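Local coordinates for MS5a (Brassica napus, PDB 6L77), which is a meiosis-related protein with cystatin-like folds that appears to enhance papain activity, though its molecular role in the plant remains unsettled, at residues L35-K40 with T55-D60; L161-V166 with V188-D193; K203-V208 with E224-P229. All blocks are in the same frame, centred on the assembly; numbering follows the deposited sequence.

Interaction 1 (L35-K40 with T55-D60)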
loop_
_atom_site.group_PDB
_atom_site.type_symbol
_atom_site.label_atom_id
_atom_site.label_comp_id
_atom_site.label_asym_id
_atom_site.label_seq_id
_atom_site.Cartn_x
_atom_site.Cartn_y
_atom_site.Cartn_z
ATOM N N LEU A 35 11.646 -4.864 -7.494
ATOM C CA LEU A 35 11.024 -5.315 -8.731
ATOM C C LEU A 35 11.968 -5.076 -9.902
ATOM O O LEU A 35 12.439 -3.956 -10.125
ATOM C CB LEU A 35 9.696 -4.586 -8.953
ATOM C CG LEU A 35 9.011 -4.882 -10.282
ATOM C CD1 LEU A 35 8.640 -6.374 -10.370
ATOM C CD2 LEU A 35 7.772 -3.991 -10.457
ATOM N N HIS A 36 12.252 -6.134 -10.654
ATOM C CA HIS A 36 13.045 -6.001 -11.864
ATOM C C HIS A 36 12.164 -5.953 -13.107
ATOM O O HIS A 36 12.285 -5.032 -13.917
ATOM C CB HIS A 36 14.055 -7.152 -11.960
ATOM C CG HIS A 36 14.823 -7.181 -13.246
ATOM N ND1 HIS A 36 15.731 -6.204 -13.597
ATOM C CD2 HIS A 36 14.826 -8.078 -14.258
ATOM C CE1 HIS A 36 16.256 -6.496 -14.774
ATOM N NE2 HIS A 36 15.718 -7.624 -15.202
ATOM N N LYS A 37 11.275 -6.930 -13.278
ATOM C CA LYS A 37 10.337 -6.890 -14.392
ATOM C C LYS A 37 9.170 -7.814 -14.084
ATOM O O LYS A 37 9.265 -8.702 -13.237
ATOM C CB LYS A 37 10.996 -7.310 -15.709
ATOM C CG LYS A 37 11.357 -8.780 -15.758
ATOM C CD LYS A 37 12.104 -9.152 -17.041
ATOM C CE LYS A 37 11.257 -8.941 -18.278
ATOM N NZ LYS A 37 10.196 -9.978 -18.412
ATOM N N ILE A 38 8.070 -7.594 -14.798
ATOM C CA ILE A 38 6.943 -8.527 -14.804
ATOM C C ILE A 38 7.132 -9.481 -15.980
ATOM O O ILE A 38 7.308 -9.034 -17.114
ATOM C CB ILE A 38 5.605 -7.778 -14.936
ATOM C CG1 ILE A 38 5.481 -6.634 -13.919
ATOM C CG2 ILE A 38 4.425 -8.780 -14.891
ATOM C CD1 ILE A 38 5.368 -7.078 -12.507
ATOM N N GLU A 39 7.084 -10.791 -15.719
ATOM C CA GLU A 39 7.177 -11.782 -16.787
ATOM C C GLU A 39 5.816 -12.097 -17.392
ATOM O O GLU A 39 5.680 -12.217 -18.613
ATOM C CB GLU A 39 7.787 -13.090 -16.263
ATOM C CG GLU A 39 9.272 -13.049 -16.010
ATOM C CD GLU A 39 10.094 -13.406 -17.236
ATOM O OE1 GLU A 39 9.523 -13.471 -18.346
ATOM O OE2 GLU A 39 11.314 -13.628 -17.087
ATOM N N LYS A 40 4.809 -12.283 -16.553
ATOM C CA LYS A 40 3.492 -12.625 -17.065
ATOM C C LYS A 40 2.504 -12.452 -15.932
ATOM O O LYS A 40 2.884 -12.424 -14.761
ATOM C CB LYS A 40 3.430 -14.054 -17.599
ATOM C CG LYS A 40 3.746 -15.124 -16.582
ATOM C CD LYS A 40 3.113 -16.448 -17.025
ATOM C CE LYS A 40 3.546 -17.603 -16.139
ATOM N NZ LYS A 40 2.741 -18.828 -16.399
ATOM N N THR A 55 3.576 -13.261 -12.116
ATOM C CA THR A 55 4.913 -13.826 -12.041
ATOM C C THR A 55 5.897 -12.709 -12.353
ATOM O O THR A 55 5.854 -12.119 -13.438
ATOM C CB THR A 55 5.068 -14.986 -13.026
ATOM O OG1 THR A 55 4.069 -15.979 -12.751
ATOM C CG2 THR A 55 6.471 -15.601 -12.914
ATOM N N LEU A 56 6.766 -12.397 -11.401
ATOM C CA LEU A 56 7.680 -11.278 -11.566
ATOM C C LEU A 56 9.094 -11.729 -11.238
ATOM O O LEU A 56 9.303 -12.760 -10.596
ATOM C CB LEU A 56 7.287 -10.097 -10.671
ATOM C CG LEU A 56 7.193 -10.455 -9.185
ATOM C CD1 LEU A 56 8.072 -9.537 -8.370
ATOM C CD2 LEU A 56 5.753 -10.432 -8.659
ATOM N N ILE A 57 10.062 -10.940 -11.700
ATOM C CA ILE A 57 11.467 -11.134 -11.376
ATOM C C ILE A 57 11.844 -10.048 -10.386
ATOM O O ILE A 57 11.616 -8.863 -10.650
ATOM C CB ILE A 57 12.363 -11.065 -12.624
ATOM C CG1 ILE A 57 11.840 -12.008 -13.713
ATOM C CG2 ILE A 57 13.800 -11.375 -12.246
ATOM C CD1 ILE A 57 11.675 -13.430 -13.250
ATOM N N ALA A 58 12.370 -10.453 -9.235
ATOM C CA ALA A 58 12.897 -9.523 -8.246
ATOM C C ALA A 58 14.418 -9.554 -8.278
ATOM O O ALA A 58 15.018 -10.616 -8.477
ATOM C CB ALA A 58 12.405 -9.869 -6.839
ATOM N N GLU A 59 15.036 -8.393 -8.080
ATOM C CA GLU A 59 16.483 -8.308 -7.937
ATOM C C GLU A 59 16.847 -8.314 -6.456
ATOM O O GLU A 59 16.216 -7.623 -5.642
ATOM C CB GLU A 59 17.048 -7.049 -8.613
ATOM C CG GLU A 59 18.579 -6.975 -8.482
ATOM C CD GLU A 59 19.240 -5.871 -9.320
ATOM O OE1 GLU A 59 18.538 -5.055 -9.960
ATOM O OE2 GLU A 59 20.485 -5.839 -9.341
ATOM N N ASP A 60 17.876 -9.095 -6.112
ATOM C CA ASP A 60 18.421 -9.160 -4.757
ATOM C C ASP A 60 19.869 -8.687 -4.810
ATOM O O ASP A 60 20.780 -9.481 -5.083
ATOM C CB ASP A 60 18.333 -10.582 -4.197
ATOM C CG ASP A 60 19.078 -10.747 -2.873
ATOM O OD1 ASP A 60 19.394 -9.732 -2.213
ATOM O OD2 ASP A 60 19.378 -11.906 -2.512
HETATM O O HOH W 1 16.457 -4.348 -11.647
#
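His36 and Lys37 both turn their backbone N-H groups to Ile57 O, and Glu39 and Lys40 repeat the pattern at Thr55 O. In the first set His36 N lies 2.8 Å from Ile57 O, while the bond from Lys37 N to the same oxygen is longer, 3.3 Å. Each of the two carbonyl oxygens is therefore gripped by two donors. Return bonds run from Ile57 N to Lys37 O and from Thr55 N to Lys40 O.

Carbon contacts gather around Ile57, which meets three side chains of strand 35-40. The His36 ring, its CG anti to the backbone N (chi1 174°), lies beside Ile57 with CD2 4.0 Å from Ile57 CG2. Lys37 runs alongside too, pointing the same way and touching with CG. Glu39 crosses obliquely and brings its CG to 3.6 Å from Ile57 CG1. On the side of Ile38 and Leu56, Leu35 crosses Leu56 at about a right angle, CD1 to CD1 at 3.8 Å, and Ile38 CD1 approaches Leu56 CB. This apolar group packs on helix 12-29, where Leu22 and Ala18 receive it.

Polar side chains add links nearer the surface. Lys37 NZ forms a salt bridge of 3.6 Å with Glu39 OE1 within its own strand. A water in the plane of the His36 ring joins ND1 to Glu59 OE1, donating to the carboxylate. Thr55 CB meets Lys40 CG and its OG1 touches Lys40 CE, while OG1 is hydrogen-bonded to Lys91 NZ.

Two classic beta bulges thus interrupt the hairpin of strands 34-45 and 49-60, at an outer edge of the antiparallel sheet; the hairpin, laid by one face on helix 12-29, is consistent with the cystatin-like fold, an antiparallel sheet wrapped around a helix.

Interaction 2 (L161-V166 with V188-D193)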
loop_
_atom_site.group_PDB
_atom_site.type_symbol
_atom_site.label_atom_id
_atom_site.label_comp_id
_atom_site.label_asym_id
_atom_site.label_seq_id
_atom_site.Cartn_x
_atom_site.Cartn_y
_atom_site.Cartn_z
ATOM N N LEU A 161 3.987 13.530 -7.187
ATOM C CA LEU A 161 3.432 13.468 -5.843
ATOM C C LEU A 161 4.506 13.797 -4.817
ATOM O O LEU A 161 5.645 13.333 -4.929
ATOM C CB LEU A 161 2.854 12.080 -5.563
ATOM C CG LEU A 161 1.834 11.579 -6.579
ATOM C CD1 LEU A 161 1.265 10.232 -6.137
ATOM C CD2 LEU A 161 0.723 12.620 -6.776
ATOM N N LYS A 162 4.132 14.588 -3.812
ATOM C CA LYS A 162 5.048 14.986 -2.746
ATOM C C LYS A 162 4.349 14.850 -1.403
ATOM O O LYS A 162 3.353 15.535 -1.153
ATOM C CB LYS A 162 5.526 16.426 -2.949
ATOM C CG LYS A 162 6.355 16.958 -1.796
ATOM C CD LYS A 162 6.765 18.394 -2.032
ATOM C CE LYS A 162 7.603 18.917 -0.885
ATOM N NZ LYS A 162 7.843 20.380 -1.011
ATOM N N ILE A 163 4.888 14.004 -0.526
ATOM C CA ILE A 163 4.278 13.798 0.786
ATOM C C ILE A 163 4.520 15.011 1.675
ATOM O O ILE A 163 5.648 15.506 1.791
ATOM C CB ILE A 163 4.825 12.524 1.443
ATOM C CG1 ILE A 163 4.517 11.297 0.584
ATOM C CG2 ILE A 163 4.234 12.364 2.827
ATOM C CD1 ILE A 163 5.109 10.016 1.122
ATOM N N LEU A 164 3.459 15.490 2.325
ATOM C CA LEU A 164 3.574 16.616 3.246
ATOM C C LEU A 164 3.418 16.228 4.704
ATOM O O LEU A 164 4.048 16.852 5.563
ATOM C CB LEU A 164 2.533 17.692 2.920
ATOM C CG LEU A 164 2.597 18.292 1.517
ATOM C CD1 LEU A 164 1.485 19.306 1.341
ATOM C CD2 LEU A 164 3.948 18.934 1.284
ATOM N N ASP A 165 2.605 15.215 5.004
ATOM C CA ASP A 165 2.323 14.851 6.386
ATOM C C ASP A 165 1.773 13.434 6.397
ATOM O O ASP A 165 1.057 13.036 5.470
ATOM C CB ASP A 165 1.322 15.828 7.018
ATOM C CG ASP A 165 1.248 15.699 8.527
ATOM O OD1 ASP A 165 2.105 14.995 9.113
ATOM O OD2 ASP A 165 0.329 16.310 9.122
ATOM N N VAL A 166 2.135 12.667 7.424
ATOM C CA VAL A 166 1.689 11.282 7.555
ATOM C C VAL A 166 1.373 11.034 9.022
ATOM O O VAL A 166 2.166 11.391 9.896
ATOM C CB VAL A 166 2.743 10.268 7.061
ATOM C CG1 VAL A 166 2.265 8.836 7.291
ATOM C CG2 VAL A 166 3.054 10.472 5.589
ATOM N N VAL A 188 -3.488 4.486 8.021
ATOM C CA VAL A 188 -2.511 5.455 7.529
ATOM C C VAL A 188 -3.239 6.642 6.913
ATOM O O VAL A 188 -4.099 6.464 6.044
ATOM C CB VAL A 188 -1.556 4.820 6.502
ATOM C CG1 VAL A 188 -0.414 5.775 6.213
ATOM C CG2 VAL A 188 -1.032 3.483 7.011
ATOM N N TYR A 189 -2.875 7.850 7.342
ATOM C CA TYR A 189 -3.387 9.096 6.778
ATOM C C TYR A 189 -2.234 9.793 6.074
ATOM O O TYR A 189 -1.210 10.081 6.703
ATOM C CB TYR A 189 -3.950 10.015 7.865
ATOM C CG TYR A 189 -5.009 9.395 8.750
ATOM C CD1 TYR A 189 -4.658 8.655 9.876
ATOM C CD2 TYR A 189 -6.364 9.576 8.480
ATOM C CE1 TYR A 189 -5.627 8.110 10.705
ATOM C CE2 TYR A 189 -7.337 9.026 9.297
ATOM C CZ TYR A 189 -6.961 8.300 10.410
ATOM O OH TYR A 189 -7.927 7.766 11.226
ATOM N N ILE A 190 -2.396 10.078 4.787
ATOM C CA ILE A 190 -1.322 10.650 3.987
ATOM C C ILE A 190 -1.818 11.938 3.361
ATOM O O ILE A 190 -2.771 11.925 2.575
ATOM C CB ILE A 190 -0.832 9.680 2.902
ATOM C CG1 ILE A 190 -0.468 8.339 3.544
ATOM C CG2 ILE A 190 0.362 10.310 2.154
ATOM C CD1 ILE A 190 -0.071 7.242 2.557
ATOM N N ARG A 191 -1.164 13.043 3.698
ATOM C CA ARG A 191 -1.430 14.339 3.095
ATOM C C ARG A 191 -0.353 14.588 2.044
ATOM O O ARG A 191 0.838 14.603 2.374
ATOM C CB ARG A 191 -1.432 15.429 4.169
ATOM C CG ARG A 191 -1.455 16.859 3.643
ATOM C CD ARG A 191 -2.821 17.293 3.125
ATOM N NE ARG A 191 -2.741 18.677 2.673
ATOM C CZ ARG A 191 -2.274 19.052 1.485
ATOM N NH1 ARG A 191 -2.208 20.337 1.178
ATOM N NH2 ARG A 191 -1.875 18.145 0.602
ATOM N N TYR A 192 -0.761 14.757 0.781
ATOM C CA TYR A 192 0.239 14.922 -0.266
ATOM C C TYR A 192 -0.254 15.882 -1.339
ATOM O O TYR A 192 -1.461 16.043 -1.547
ATOM C CB TYR A 192 0.631 13.571 -0.881
ATOM C CG TYR A 192 -0.460 12.849 -1.663
ATOM C CD1 TYR A 192 -1.421 12.075 -1.013
ATOM C CD2 TYR A 192 -0.505 12.914 -3.053
ATOM C CE1 TYR A 192 -2.408 11.389 -1.735
ATOM C CE2 TYR A 192 -1.484 12.243 -3.777
ATOM C CZ TYR A 192 -2.431 11.475 -3.113
ATOM O OH TYR A 192 -3.411 10.809 -3.835
ATOM N N ASP A 193 0.700 16.529 -2.010
ATOM C CA ASP A 193 0.414 17.435 -3.115
ATOM C C ASP A 193 0.777 16.778 -4.440
ATOM O O ASP A 193 1.758 16.034 -4.531
ATOM C CB ASP A 193 1.179 18.756 -2.982
ATOM C CG ASP A 193 0.524 19.717 -2.018
ATOM O OD1 ASP A 193 -0.612 19.443 -1.576
ATOM O OD2 ASP A 193 1.151 20.750 -1.699
#
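Leu164 CG stands anti to its carbonyl carbon (chi1 -59°), and Arg191, with CG anti to the backbone N, bends at chi2 (76°); the two side chains meet with Leu164 CD1 over one face of the guanidinium. The backbone beneath is a classic beta bulge between antiparallel strands: Leu164 N and Asp165 N both donate to Arg191 O, the first at 2.8 Å, and Arg191 N answers to Asp165 O. On the N-terminal side of the bulge in strand 161-166, Lys162 and Asp193 exchange a pair of backbone bonds.

Leu164 CD1 sits 3.4 Å above the guanidinium plane, offset toward the rim, and also lies 3.4 Å from Asp193 OD2. It thus rests on both partners of a salt bridge within strand 188-193, in which Arg191 NH2 reaches Asp193 OD1 at 2.8 Å, in the guanidinium plane but from above the carboxylate plane. Trp112 packs against Arg191 and Asp165 on this side.

The side of Ile163, Val166 and Ile190 is mainly apolar. Ile163 and Val166 approach Ile190 and lie on Trp133, while Tyr192 packs on Met143 and Phe147 of helix 138-150. Beside Tyr192, pointing the same way, Leu161 places CD2 near the ring plane, at its edge, 3.7 Å from Tyr192 CE2.

Interaction 3 (K203-V208 with E224-P229)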
loop_
_atom_site.group_PDB
_atom_site.type_symbol
_atom_site.label_atom_id
_atom_site.label_comp_id
_atom_site.label_asym_id
_atom_site.label_seq_id
_atom_site.Cartn_x
_atom_site.Cartn_y
_atom_site.Cartn_z
ATOM N N LYS A 203 -4.279 19.296 -3.889
ATOM C CA LYS A 203 -4.063 18.894 -2.504
ATOM C C LYS A 203 -4.904 17.659 -2.201
ATOM O O LYS A 203 -6.132 17.695 -2.321
ATOM C CB LYS A 203 -4.403 20.045 -1.552
ATOM C CG LYS A 203 -3.617 21.325 -1.818
ATOM C CD LYS A 203 -3.814 22.360 -0.707
ATOM C CE LYS A 203 -5.271 22.802 -0.587
ATOM N NZ LYS A 203 -5.465 23.933 0.379
ATOM N N HIS A 204 -4.235 16.571 -1.816
ATOM C CA HIS A 204 -4.862 15.273 -1.607
ATOM C C HIS A 204 -4.683 14.801 -0.170
ATOM O O HIS A 204 -3.673 15.090 0.478
ATOM C CB HIS A 204 -4.267 14.189 -2.520
ATOM C CG HIS A 204 -4.425 14.449 -3.987
ATOM N ND1 HIS A 204 -5.563 14.105 -4.686
ATOM C CD2 HIS A 204 -3.571 14.978 -4.895
ATOM C CE1 HIS A 204 -5.409 14.429 -5.959
ATOM N NE2 HIS A 204 -4.209 14.958 -6.114
ATOM N N ILE A 205 -5.660 14.024 0.299
ATOM C CA ILE A 205 -5.521 13.185 1.485
ATOM C C ILE A 205 -5.956 11.775 1.111
ATOM O O ILE A 205 -7.016 11.593 0.502
ATOM C CB ILE A 205 -6.362 13.708 2.668
ATOM C CG1 ILE A 205 -5.795 15.037 3.183
ATOM C CG2 ILE A 205 -6.430 12.671 3.788
ATOM C CD1 ILE A 205 -6.679 15.733 4.212
ATOM N N ALA A 206 -5.138 10.783 1.467
ATOM C CA ALA A 206 -5.501 9.378 1.339
ATOM C C ALA A 206 -5.619 8.765 2.727
ATOM O O ALA A 206 -4.844 9.096 3.632
ATOM C CB ALA A 206 -4.473 8.604 0.506
ATOM N N ILE A 207 -6.597 7.884 2.900
ATOM C CA ILE A 207 -6.788 7.155 4.150
ATOM C C ILE A 207 -6.814 5.676 3.801
ATOM O O ILE A 207 -7.624 5.253 2.974
ATOM C CB ILE A 207 -8.086 7.571 4.866
ATOM C CG1 ILE A 207 -8.057 9.070 5.186
ATOM C CG2 ILE A 207 -8.270 6.756 6.141
ATOM C CD1 ILE A 207 -9.343 9.603 5.798
ATOM N N VAL A 208 -5.914 4.892 4.400
ATOM C CA VAL A 208 -5.774 3.480 4.034
ATOM C C VAL A 208 -5.664 2.639 5.297
ATOM O O VAL A 208 -4.793 2.892 6.137
ATOM C CB VAL A 208 -4.539 3.227 3.149
ATOM C CG1 VAL A 208 -4.463 1.734 2.803
ATOM C CG2 VAL A 208 -4.580 4.067 1.888
ATOM N N GLU A 224 -9.721 5.099 0.950
ATOM C CA GLU A 224 -10.549 6.130 0.344
ATOM C C GLU A 224 -9.716 7.392 0.180
ATOM O O GLU A 224 -8.793 7.644 0.959
ATOM C CB GLU A 224 -11.783 6.430 1.199
ATOM C CG GLU A 224 -12.795 5.299 1.208
ATOM C CD GLU A 224 -14.027 5.607 2.039
ATOM O OE1 GLU A 224 -13.983 6.555 2.861
ATOM O OE2 GLU A 224 -15.039 4.893 1.865
ATOM N N SER A 225 -10.049 8.182 -0.838
ATOM C CA SER A 225 -9.333 9.410 -1.144
ATOM C C SER A 225 -10.272 10.605 -1.111
ATOM O O SER A 225 -11.479 10.480 -1.346
ATOM C CB SER A 225 -8.665 9.334 -2.519
ATOM O OG SER A 225 -7.574 8.440 -2.481
ATOM N N GLN A 226 -9.698 11.773 -0.831
ATOM C CA GLN A 226 -10.461 13.009 -0.786
ATOM C C GLN A 226 -9.553 14.160 -1.201
ATOM O O GLN A 226 -8.328 14.062 -1.125
ATOM C CB GLN A 226 -11.047 13.245 0.612
ATOM C CG GLN A 226 -9.980 13.371 1.692
ATOM C CD GLN A 226 -10.557 13.474 3.089
ATOM O OE1 GLN A 226 -10.646 14.565 3.654
ATOM N NE2 GLN A 226 -10.937 12.334 3.662
ATOM N N LEU A 227 -10.163 15.247 -1.659
ATOM C CA LEU A 227 -9.429 16.462 -1.978
ATOM C C LEU A 227 -9.508 17.445 -0.814
ATOM O O LEU A 227 -10.508 17.497 -0.091
ATOM C CB LEU A 227 -9.973 17.128 -3.247
ATOM C CG LEU A 227 -9.864 16.361 -4.564
ATOM C CD1 LEU A 227 -10.384 17.210 -5.702
ATOM C CD2 LEU A 227 -8.435 15.949 -4.819
ATOM N N VAL A 228 -8.446 18.225 -0.641
ATOM C CA VAL A 228 -8.393 19.267 0.377
ATOM C C VAL A 228 -8.906 20.564 -0.253
ATOM O O VAL A 228 -8.307 21.031 -1.234
ATOM C CB VAL A 228 -6.974 19.459 0.923
ATOM C CG1 VAL A 228 -6.951 20.552 1.976
ATOM C CG2 VAL A 228 -6.414 18.146 1.470
ATOM N N PRO A 229 -9.984 21.172 0.278
ATOM C CA PRO A 229 -10.653 22.404 -0.171
ATOM C C PRO A 229 -9.739 23.444 -0.827
ATOM O O PRO A 229 -8.942 24.075 -0.135
ATOM C CB PRO A 229 -11.235 22.965 1.127
ATOM C CG PRO A 229 -11.385 21.767 2.049
ATOM C CD PRO A 229 -10.694 20.579 1.422
HETATM O O HOH W 2 -7.045 20.779 -4.115
HETATM O O HOH W 3 -7.085 12.499 -3.041
#
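Lys203 opens its contact with Val228 through the backbone: Lys203 O accepts a 2.9 Å bond from Val228 N, near the open end of the antiparallel beta hairpin formed by strands 201-212 and 219-227. That donor stands above the Lys203 carbonyl plane, 42° out of it. The Lys203 and Val228 side chains cross at about a right angle, Lys203 CB to Val228 CB at 3.6 Å, and a water links Lys203 N to Val228 O.

His204 forms a non-hydrogen-bonded pair with Leu227, and the two side chains run together: Leu227 CD2 comes within 3.4 Å of His204 ND1. A second water, in the plane of the ring, joins ND1 to Gln226 O, while NE2 is bonded to Gln194 OE1; the imidazole is held at both nitrogens and stacks on Tyr192.

Ile205 exchanges two backbone bonds with Gln226, that from Ile205 N nearly straight at 178°. Its side chain lies beside Gln226 CG and crosses Val228, Ile205 CG1 reaching Val228 CG2 at 3.6 Å.

Ala206 faces Ser225 in the next non-hydrogen-bonded pair and lies on the side covered by Ser146 of helix 138-150.

Ile207 N donates to Glu224 O and Glu224 N to Ile207 O, each at 2.9 Å. The Ile207 side chain crosses Gln226, whose NE2, already bonded to Asp110 O, sits 3.8 Å from Ile207 CD1.

All three contacts are antiparallel pairings within one sheet, but they lie in two regions of it. Interactions 2 and 3 share a side of the chain's centre, their own centres about 9 Å apart, because strands 186-195 and 201-212 are neighbours. The seam between them includes a probable hydrogen bond of 2.8 Å from His204 N to Tyr192 O, and helix 138-150 packs on residues of both. Interaction 1 lies on the opposite side of the chain's centre, about 28 Å from interaction 2 and 31 Å from interaction 3, centre to centre, and packs on helix 12-29 instead. Bulges shift the register in interactions 1 and 2; interaction 3 keeps it throughout.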